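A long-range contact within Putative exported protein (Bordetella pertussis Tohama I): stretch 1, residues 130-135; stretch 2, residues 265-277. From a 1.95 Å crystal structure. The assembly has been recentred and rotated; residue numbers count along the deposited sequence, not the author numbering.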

# COMPACT_ATOMS: atom_id res chain seq x y z
N PRO A 130 16.84 -20.32 -2.18
CA PRO A 130 16.10 -20.65 -0.97
C PRO A 130 16.52 -19.81 0.24
O PRO A 130 17.70 -19.49 0.41
CB PRO A 130 16.45 -22.13 -0.73
CG PRO A 130 16.78 -22.68 -2.07
CD PRO A 130 17.52 -21.51 -2.75
N VAL A 131 15.55 -19.47 1.08
CA VAL A 131 15.80 -18.74 2.32
C VAL A 131 15.04 -19.44 3.45
O VAL A 131 13.87 -19.77 3.30
CB VAL A 131 15.36 -17.25 2.19
CG1 VAL A 131 15.41 -16.54 3.55
CG2 VAL A 131 16.25 -16.52 1.18
N ALA A 132 15.71 -19.66 4.59
CA ALA A 132 15.10 -20.29 5.76
C ALA A 132 15.28 -19.48 7.07
O ALA A 132 14.68 -19.80 8.08
CB ALA A 132 15.62 -21.74 5.95
N ALA A 133 16.13 -18.45 7.03
CA ALA A 133 16.41 -17.58 8.18
C ALA A 133 17.01 -16.26 7.70
O ALA A 133 17.50 -16.19 6.59
CB ALA A 133 17.40 -18.28 9.16
N LEU A 134 16.99 -15.22 8.54
CA LEU A 134 17.58 -13.91 8.17
C LEU A 134 19.01 -13.95 7.65
O LEU A 134 19.37 -13.17 6.74
CB LEU A 134 17.44 -12.88 9.31
CG LEU A 134 16.03 -12.33 9.53
CD1 LEU A 134 15.99 -11.37 10.71
CD2 LEU A 134 15.44 -11.68 8.25
N ALA A 135 19.82 -14.88 8.17
CA ALA A 135 21.20 -15.07 7.73
C ALA A 135 21.33 -15.21 6.21
O ALA A 135 22.32 -14.77 5.63
CB ALA A 135 21.86 -16.30 8.45
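Stretch 2, residues 265-277: LPPQLAKELQAIG

A helix can hold an irregular segment by two means at once, polar groups that bond to the segment's backbone and apolar side chains that receive its leucine, and this contact illustrates both. Residues 130-133 run in extended or irregular backbone without forming a strand, whereas stretch 2 enters as loop or turn and becomes helical from Pro-267 onward, with Pro-266 at the N-cap position. The register follows the same order in both stretches: the CA atoms of Ala-132 and Pro-266 are 5.5 Å apart, those of Ala-133 and Leu-269 only 4.5 Å.

Leu-134 has the largest covered surface. Its side chain, in the m,t rotamer, lies along the helix: CD2 approaches Leu-269 CD1 at 3.7 Å and Leu-273 CD2 at 4.3 Å, while CD1 meets Ile-276 CD1 at 3.6 Å. These partners recur at intervals of three or four residues, so that successive turns present them to a single leucine.

Leu-269 contributes its backbone as well. In the first turn of a helix the amides lack partners one turn earlier, and Leu-269 N makes a weak hydrogen bond to Ala-132 O at 3.4 Å. The same carbonyl accepts a bond from a water, 2.5 Å from Ala-132 O, which in turn accepts one from Gln-268 N at 3.2 Å.

Glu-272 fastens the amide of Leu-134. Its CA-to-CB bond points toward stretch 1, and OE1 receives a short, nearly linear hydrogen bond from Leu-134 N, 2.6 Å away. Gln-268 NE2 donates to Glu-272 OE2 at 3.0 Å, tying the carboxylate to the preceding turn, and a second water links Glu-272 OE2, at 2.5 Å, with Ala-135 N, at 3.0 Å. Beside this network Ala-133 CB packs 3.4 Å from Gln-268 CG.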

# COMPACT_ATOMS: atom_id res chain seq x y z
N LEU A 265 5.83 -19.68 5.36
CA LEU A 265 6.89 -18.95 6.00
C LEU A 265 7.70 -19.95 6.84
O LEU A 265 7.13 -20.67 7.68
CB LEU A 265 6.27 -17.85 6.89
CG LEU A 265 7.26 -16.95 7.63
CD1 LEU A 265 8.18 -16.26 6.64
CD2 LEU A 265 6.56 -15.94 8.51
N PRO A 266 9.03 -20.02 6.61
CA PRO A 266 9.88 -20.94 7.42
C PRO A 266 9.94 -20.52 8.92
O PRO A 266 9.88 -19.33 9.23
CB PRO A 266 11.26 -20.80 6.77
CG PRO A 266 11.04 -20.21 5.44
CD PRO A 266 9.82 -19.32 5.58
N PRO A 267 10.04 -21.51 9.84
CA PRO A 267 9.87 -21.17 11.27
C PRO A 267 10.94 -20.26 11.87
O PRO A 267 10.61 -19.44 12.71
CB PRO A 267 9.85 -22.53 11.97
CG PRO A 267 10.63 -23.45 11.03
CD PRO A 267 10.26 -22.96 9.64
N GLN A 268 12.19 -20.38 11.44
CA GLN A 268 13.22 -19.47 11.94
C GLN A 268 12.95 -18.05 11.42
O GLN A 268 12.96 -17.10 12.19
CB GLN A 268 14.62 -19.95 11.55
CG GLN A 268 15.76 -19.06 12.08
CD GLN A 268 15.94 -19.16 13.59
OE1 GLN A 268 15.46 -20.09 14.23
NE2 GLN A 268 16.65 -18.20 14.14
N LEU A 269 12.69 -17.91 10.12
CA LEU A 269 12.28 -16.62 9.58
C LEU A 269 11.04 -16.09 10.35
O LEU A 269 11.00 -14.93 10.74
CB LEU A 269 12.03 -16.70 8.06
CG LEU A 269 12.03 -15.35 7.33
CD1 LEU A 269 13.39 -14.63 7.45
CD2 LEU A 269 11.64 -15.53 5.86
N ALA A 270 10.07 -16.96 10.60
CA ALA A 270 8.86 -16.52 11.32
C ALA A 270 9.27 -15.92 12.66
O ALA A 270 8.89 -14.80 12.98
CB ALA A 270 7.85 -17.67 11.54
N LYS A 271 10.10 -16.66 13.41
CA LYS A 271 10.61 -16.18 14.70
C LYS A 271 11.31 -14.83 14.59
O LYS A 271 11.06 -13.93 15.37
CB LYS A 271 11.56 -17.23 15.33
CG LYS A 271 10.97 -17.99 16.48
CD LYS A 271 11.94 -19.09 17.00
CE LYS A 271 12.83 -18.64 18.17
NZ LYS A 271 13.95 -17.75 17.76
N GLU A 272 12.20 -14.69 13.61
CA GLU A 272 13.05 -13.51 13.50
C GLU A 272 12.27 -12.27 13.05
O GLU A 272 12.52 -11.16 13.54
CB GLU A 272 14.24 -13.79 12.57
CG GLU A 272 15.29 -14.82 13.14
CD GLU A 272 16.26 -15.35 12.07
OE1 GLU A 272 15.90 -15.38 10.86
OE2 GLU A 272 17.39 -15.77 12.46
N LEU A 273 11.32 -12.46 12.13
CA LEU A 273 10.46 -11.35 11.68
C LEU A 273 9.52 -10.88 12.79
O LEU A 273 9.24 -9.69 12.89
CB LEU A 273 9.67 -11.74 10.43
CG LEU A 273 10.48 -11.95 9.13
CD1 LEU A 273 9.55 -12.40 7.96
CD2 LEU A 273 11.26 -10.71 8.75
N GLN A 274 9.03 -11.82 13.59
CA GLN A 274 8.23 -11.51 14.79
C GLN A 274 9.04 -10.65 15.78
O GLN A 274 8.51 -9.69 16.34
CB GLN A 274 7.70 -12.79 15.47
CG GLN A 274 6.51 -13.44 14.70
CD GLN A 274 6.26 -14.93 15.03
OE1 GLN A 274 6.87 -15.49 15.94
NE2 GLN A 274 5.36 -15.56 14.27
N ALA A 275 10.31 -11.00 15.98
CA ALA A 275 11.20 -10.19 16.83
C ALA A 275 11.43 -8.80 16.22
O ALA A 275 11.41 -7.80 16.95
CB ALA A 275 12.52 -10.91 17.11
N ILE A 276 11.61 -8.76 14.88
CA ILE A 276 11.71 -7.48 14.17
C ILE A 276 10.45 -6.61 14.35
O ILE A 276 10.56 -5.40 14.51
CB ILE A 276 12.10 -7.65 12.68
CG1 ILE A 276 13.59 -8.01 12.57
CG2 ILE A 276 11.80 -6.38 11.85
CD1 ILE A 276 14.03 -8.36 11.19
N GLY A 277 9.27 -7.25 14.33
CA GLY A 277 7.99 -6.61 14.57
C GLY A 277 7.85 -6.02 15.96
O GLY A 277 7.33 -4.91 16.12
O HOH W 1 13.72 -21.88 9.03
O HOH W 2 19.28 -15.95 10.88